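Local coordinates for phosphoglycerate kinase (Coxiella burnetii, PDB 4NG4), which catalyses the reversible transfer of a phosphoryl group between ATP and 3-phosphoglycerate in glycolysis, at residues R26-E31 with R64-S69; C144-M149 with A169-A174. One frame throughout, in Å; residues are numbered along the deposited sequence.

Interaction 1: residues R26-E31 with R64-S69; sequences RVMIRE and RVMILS
Met66 of strand 64-69 lies against Arg26 CB and the backbone of Val27 on strand 26-31, its parallel neighbour. Its CB sits 3.8 Å from Val27 O, the carbonyl that accepts the bond from Met66's own N. CG rises beside Met66's backbone N, anti to its carbonyl carbon (chi1 -70°). Beyond it, Met66 SD lies 4.2 Å from Met28 CE. A bend at chi3 (-82°) brings Met66 CE back to the partner strand, 3.7 Å from Arg26 CB. A long, unbranched thioether suits this place, since it can lie across two residues of the neighbouring strand.

Five backbone hydrogen bonds alternate in the parallel pattern, Val27 and Val65 pairing in register, as do Met28 and Met66. The bond from Met66 N to Val27 O is 2.8 Å long and nearly straight; that from Leu68 N to Ile29 O is 2.7 Å.

Val27, Ile29, Val65 and Ile67 share the other face, where beta-branched residues favour the extended backbone; Ile29 CD1 meets Val65 CG1 at 4.3 Å. Near the C-terminal ends, Arg30 CD passes Leu68 O and CB, and Arg30 NH1 comes within 3.6 Å of Ser69 CA. NE bonds Ser161 and NH1 bonds His70, a predicted substrate-binding residue. Ser69 OG is hydrogen-bonded to the backbone N of Leu33, also a predicted substrate-binding residue, which is consistent with the ends of these strands bordering the substrate site.

Helix 46-60, which links the two strands, covers the Val65, Ile67 and Glu31 face. Strand 26-31 is flanked on its far edge by strand 146-149, and strand 64-69 by strand 117-120.

Interaction 2: residues C144-M149 with A169-A174; sequences CDIFVM and AKLACA
A beta-alpha-beta unit, strand 146-149, helix 160-168 and strand 171-174, brings Phe147 and Val148 alongside Ala172 and Cys173. Phe147 is gripped through both backbone polar atoms: its N donates to Leu171 O at 2.8 Å, and its O accepts from Cys173 N at 3.0 Å. Met149 N then continues the ladder to Cys173 O.

On one face Val148 CG2 packs on Cys173 SG at 3.7 Å. The sulfur stands between its own backbone N and carbonyl carbon (chi1 62°). Ile146 CG2 lies 4.1 Å from Cys173 SG. Ile146 and Leu171 run alongside each other in the same direction, Ile146 CG1 3.9 Å from Leu171 CB.

Strand 171-174 is the outermost strand of the parallel sheet of the N-terminal, Rossmann-like domain of phosphoglycerate kinase, with 146-149 next inside it. On the opposite face Phe147 CB touches Ala169 CB at 3.9 Å. Phe147 CG is anti to the backbone N (chi1 178°). The side chain also touches Val165 and Ala166 of the crossover helix. The small side chains of Ala172 and Ala174 suit close cover by helix 392-401, where they meet Arg400 and Leu397.

Before the strands begin, Lys170 reaches across to the loop preceding strand 146-149, where its NZ hydrogen-bonds Cys144 O at 2.7 Å, from well above the carbonyl plane.

In the fold
Both contacts are largely buried and belong to one six-stranded parallel sheet, but interaction 1 lies in its middle and interaction 2 at its edge. They meet where strand 26-31 borders strand 146-149: Met28 O probably accepts a hydrogen bond from Val148 N, and Asp145 OD2 probably takes one from Arg26 N. Interaction 1 uses bulky aliphatic and methionine side chains, with polar groups at both ends, Arg26 and Arg64 at the N-terminal end and Arg30, Glu31 and Ser69 near the predicted substrate site. In interaction 2, strand 171-174 offers small residues to larger ones on 146-149, its alanines facing the C-terminal helix and Cys173 the other side; charged Asp145 and Lys170 sit N-terminally.

Interaction 1: residues R26-E31 with R64-S69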
loop_
_atom_site.group_PDB
_atom_site.type_symbol
_atom_site.label_atom_id
_atom_site.label_comp_id
_atom_site.label_asym_id
_atom_site.label_seq_id
_atom_site.Cartn_x
_atom_site.Cartn_y
_atom_site.Cartn_z
ATOM N N ARG A 26 20.367 11.670 -20.267
ATOM C CA ARG A 26 20.324 11.952 -18.835
ATOM C C ARG A 26 18.981 11.482 -18.323
ATOM O O ARG A 26 17.947 11.970 -18.778
ATOM C CB ARG A 26 20.476 13.444 -18.562
ATOM C CG ARG A 26 21.836 14.018 -18.929
ATOM C CD ARG A 26 21.853 15.505 -18.663
ATOM N NE ARG A 26 21.074 16.247 -19.658
ATOM C CZ ARG A 26 20.418 17.390 -19.429
ATOM N NH1 ARG A 26 20.403 17.953 -18.219
ATOM N NH2 ARG A 26 19.755 17.976 -20.422
ATOM N N VAL A 27 19.003 10.529 -17.392
ATOM C CA VAL A 27 17.787 9.882 -16.914
ATOM C C VAL A 27 17.665 10.062 -15.425
ATOM O O VAL A 27 18.556 9.685 -14.668
ATOM C CB VAL A 27 17.770 8.372 -17.236
ATOM C CG1 VAL A 27 16.532 7.715 -16.638
ATOM C CG2 VAL A 27 17.824 8.148 -18.749
ATOM N N MET A 28 16.532 10.620 -15.023
ATOM C CA MET A 28 16.253 10.936 -13.634
ATOM C C MET A 28 15.209 9.943 -13.113
ATOM O O MET A 28 14.041 9.994 -13.509
ATOM C CB MET A 28 15.750 12.376 -13.554
ATOM C CG MET A 28 16.073 13.089 -12.262
ATOM S SD MET A 28 15.613 14.831 -12.340
ATOM C CE MET A 28 17.089 15.573 -11.641
ATOM N N ILE A 29 15.647 9.024 -12.254
ATOM C CA ILE A 29 14.780 7.985 -11.700
ATOM C C ILE A 29 14.398 8.307 -10.255
ATOM O O ILE A 29 15.251 8.307 -9.376
ATOM C CB ILE A 29 15.474 6.608 -11.722
ATOM C CG1 ILE A 29 15.936 6.260 -13.133
ATOM C CG2 ILE A 29 14.541 5.519 -11.208
ATOM C CD1 ILE A 29 16.827 5.041 -13.161
ATOM N N ARG A 30 13.113 8.558 -10.017
ATOM C CA ARG A 30 12.600 8.751 -8.664
ATOM C C ARG A 30 12.295 7.391 -8.053
ATOM O O ARG A 30 11.410 6.655 -8.518
ATOM C CB ARG A 30 11.340 9.619 -8.677
ATOM C CG ARG A 30 10.712 9.880 -7.281
ATOM C CD ARG A 30 11.499 10.867 -6.472
ATOM N NE ARG A 30 10.759 11.364 -5.314
ATOM C CZ ARG A 30 10.657 10.739 -4.142
ATOM N NH1 ARG A 30 11.233 9.564 -3.942
ATOM N NH2 ARG A 30 9.944 11.287 -3.168
ATOM N N GLU A 31 13.017 7.074 -6.987
ATOM C CA GLU A 31 12.853 5.814 -6.281
ATOM C C GLU A 31 12.471 6.065 -4.810
ATOM O O GLU A 31 12.577 7.184 -4.305
ATOM C CB GLU A 31 14.149 5.015 -6.356
ATOM C CG GLU A 31 14.613 4.681 -7.773
ATOM C CD GLU A 31 13.928 3.468 -8.362
ATOM O OE1 GLU A 31 13.144 2.821 -7.645
ATOM O OE2 GLU A 31 14.185 3.157 -9.556
ATOM N N ARG A 64 22.792 7.962 -18.559
ATOM C CA ARG A 64 23.502 8.754 -17.568
ATOM C C ARG A 64 22.528 8.902 -16.412
ATOM O O ARG A 64 21.590 9.693 -16.488
ATOM C CB ARG A 64 23.892 10.122 -18.136
ATOM C CG ARG A 64 24.674 10.066 -19.448
ATOM C CD ARG A 64 24.446 11.327 -20.274
ATOM N NE ARG A 64 25.451 11.481 -21.326
ATOM C CZ ARG A 64 26.604 12.137 -21.198
ATOM N NH1 ARG A 64 26.934 12.737 -20.058
ATOM N NH2 ARG A 64 27.438 12.191 -22.226
ATOM N N VAL A 65 22.736 8.130 -15.349
ATOM C CA VAL A 65 21.678 7.928 -14.342
ATOM C C VAL A 65 21.765 8.832 -13.108
ATOM O O VAL A 65 22.769 8.832 -12.400
ATOM C CB VAL A 65 21.628 6.451 -13.868
ATOM C CG1 VAL A 65 20.886 6.338 -12.550
ATOM C CG2 VAL A 65 20.973 5.582 -14.926
ATOM N N MET A 66 20.694 9.583 -12.866
ATOM C CA MET A 66 20.535 10.366 -11.645
ATOM C C MET A 66 19.434 9.747 -10.770
ATOM O O MET A 66 18.252 9.815 -11.112
ATOM C CB MET A 66 20.163 11.806 -11.987
ATOM C CG MET A 66 21.274 12.608 -12.628
ATOM S SD MET A 66 20.684 14.158 -13.363
ATOM C CE MET A 66 20.062 13.552 -14.924
ATOM N N ILE A 67 19.829 9.149 -9.651
ATOM C CA ILE A 67 18.885 8.457 -8.779
ATOM C C ILE A 67 18.318 9.410 -7.734
ATOM O O ILE A 67 19.056 9.979 -6.941
ATOM C CB ILE A 67 19.537 7.274 -8.046
ATOM C CG1 ILE A 67 20.195 6.306 -9.042
ATOM C CG2 ILE A 67 18.486 6.553 -7.203
ATOM C CD1 ILE A 67 21.098 5.283 -8.384
ATOM N N LEU A 68 17.001 9.544 -7.712
ATOM C CA LEU A 68 16.328 10.528 -6.870
ATOM C C LEU A 68 15.516 9.824 -5.767
ATOM O O LEU A 68 14.856 8.825 -6.034
ATOM C CB LEU A 68 15.424 11.381 -7.755
ATOM C CG LEU A 68 15.282 12.857 -7.420
ATOM C CD1 LEU A 68 16.634 13.608 -7.427
ATOM C CD2 LEU A 68 14.298 13.456 -8.406
ATOM N N SER A 69 15.599 10.307 -4.532
ATOM C CA SER A 69 14.840 9.697 -3.435
ATOM C C SER A 69 14.641 10.598 -2.224
ATOM O O SER A 69 15.319 11.610 -2.056
ATOM C CB SER A 69 15.483 8.396 -2.948
ATOM O OG SER A 69 14.586 7.697 -2.099
#

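Interaction 2: residues C144-M149 with A169-A174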
loop_
_atom_site.group_PDB
_atom_site.type_symbol
_atom_site.label_atom_id
_atom_site.label_comp_id
_atom_site.label_asym_id
_atom_site.label_seq_id
_atom_site.Cartn_x
_atom_site.Cartn_y
_atom_site.Cartn_z
ATOM N N CYS A 144 17.333 17.053 -16.767
ATOM C CA CYS A 144 17.227 15.740 -17.407
ATOM C C CYS A 144 16.490 15.740 -18.751
ATOM O O CYS A 144 15.638 16.590 -19.020
ATOM C CB CYS A 144 16.541 14.759 -16.454
ATOM S SG CYS A 144 14.754 14.863 -16.524
ATOM N N ASP A 145 16.837 14.759 -19.580
ATOM C CA ASP A 145 16.122 14.491 -20.826
ATOM C C ASP A 145 14.836 13.728 -20.522
ATOM O O ASP A 145 13.769 14.083 -21.021
ATOM C CB ASP A 145 16.975 13.645 -21.769
ATOM C CG ASP A 145 18.215 14.359 -22.235
ATOM O OD1 ASP A 145 18.073 15.377 -22.943
ATOM O OD2 ASP A 145 19.328 13.888 -21.908
ATOM N N ILE A 146 14.957 12.670 -19.716
ATOM C CA ILE A 146 13.826 11.811 -19.366
ATOM C C ILE A 146 13.659 11.695 -17.853
ATOM O O ILE A 146 14.645 11.560 -17.122
ATOM C CB ILE A 146 13.990 10.384 -19.939
ATOM C CG1 ILE A 146 14.159 10.416 -21.461
ATOM C CG2 ILE A 146 12.786 9.522 -19.570
ATOM C CD1 ILE A 146 14.526 9.082 -22.037
ATOM N N PHE A 147 12.405 11.744 -17.399
ATOM C CA PHE A 147 12.068 11.487 -16.000
ATOM C C PHE A 147 11.318 10.173 -15.880
ATOM O O PHE A 147 10.359 9.942 -16.613
ATOM C CB PHE A 147 11.208 12.614 -15.432
ATOM C CG PHE A 147 10.772 12.385 -14.007
ATOM C CD1 PHE A 147 11.713 12.225 -13.000
ATOM C CD2 PHE A 147 9.425 12.326 -13.672
ATOM C CE1 PHE A 147 11.334 12.024 -11.693
ATOM C CE2 PHE A 147 9.034 12.113 -12.363
ATOM C CZ PHE A 147 9.993 11.965 -11.370
ATOM N N VAL A 148 11.754 9.330 -14.945
ATOM C CA VAL A 148 11.129 8.038 -14.700
ATOM C C VAL A 148 10.577 7.992 -13.273
ATOM O O VAL A 148 11.350 7.900 -12.314
ATOM C CB VAL A 148 12.137 6.896 -14.897
ATOM C CG1 VAL A 148 11.448 5.559 -14.777
ATOM C CG2 VAL A 148 12.786 7.014 -16.240
ATOM N N MET A 149 9.251 8.080 -13.138
ATOM C CA MET A 149 8.593 7.915 -11.847
ATOM C C MET A 149 8.475 6.439 -11.550
ATOM O O MET A 149 7.597 5.764 -12.082
ATOM C CB MET A 149 7.203 8.567 -11.824
ATOM C CG MET A 149 6.444 8.436 -10.480
ATOM S SD MET A 149 7.466 8.751 -9.027
ATOM C CE MET A 149 6.237 9.211 -7.815
ATOM N N ALA A 169 8.907 17.958 -17.484
ATOM C CA ALA A 169 10.074 17.240 -18.015
ATOM C C ALA A 169 9.866 16.887 -19.489
ATOM O O ALA A 169 8.790 16.414 -19.859
ATOM C CB ALA A 169 10.341 15.986 -17.208
ATOM N N LYS A 170 10.897 17.116 -20.312
ATOM C CA LYS A 170 10.880 16.822 -21.768
ATOM C C LYS A 170 10.143 15.537 -22.113
ATOM O O LYS A 170 9.301 15.514 -22.999
ATOM C CB LYS A 170 12.315 16.695 -22.302
ATOM C CG LYS A 170 12.927 17.985 -22.862
ATOM C CD LYS A 170 14.406 18.140 -22.475
ATOM C CE LYS A 170 14.540 18.640 -21.024
ATOM N NZ LYS A 170 15.958 18.825 -20.580
ATOM N N LEU A 171 10.470 14.476 -21.382
ATOM C CA LEU A 171 9.906 13.151 -21.593
ATOM C C LEU A 171 9.668 12.521 -20.212
ATOM O O LEU A 171 10.586 12.457 -19.395
ATOM C CB LEU A 171 10.892 12.336 -22.445
ATOM C CG LEU A 171 10.396 11.458 -23.603
ATOM C CD1 LEU A 171 9.045 11.903 -24.146
ATOM C CD2 LEU A 171 11.431 11.415 -24.736
ATOM N N ALA A 172 8.435 12.103 -19.930
ATOM C CA ALA A 172 8.101 11.530 -18.609
ATOM C C ALA A 172 7.408 10.176 -18.743
ATOM O O ALA A 172 6.575 9.982 -19.634
ATOM C CB ALA A 172 7.240 12.496 -17.806
ATOM N N CYS A 173 7.761 9.248 -17.857
ATOM C CA CYS A 173 7.248 7.882 -17.909
ATOM C C CYS A 173 7.295 7.214 -16.531
ATOM O O CYS A 173 7.765 7.804 -15.554
ATOM C CB CYS A 173 8.067 7.069 -18.900
ATOM S SG CYS A 173 9.766 6.932 -18.423
ATOM N N ALA A 174 6.798 5.983 -16.469
ATOM C CA ALA A 174 6.857 5.183 -15.253
ATOM C C ALA A 174 7.918 4.090 -15.394
ATOM O O ALA A 174 8.140 3.574 -16.492
ATOM C CB ALA A 174 5.496 4.576 -14.963
#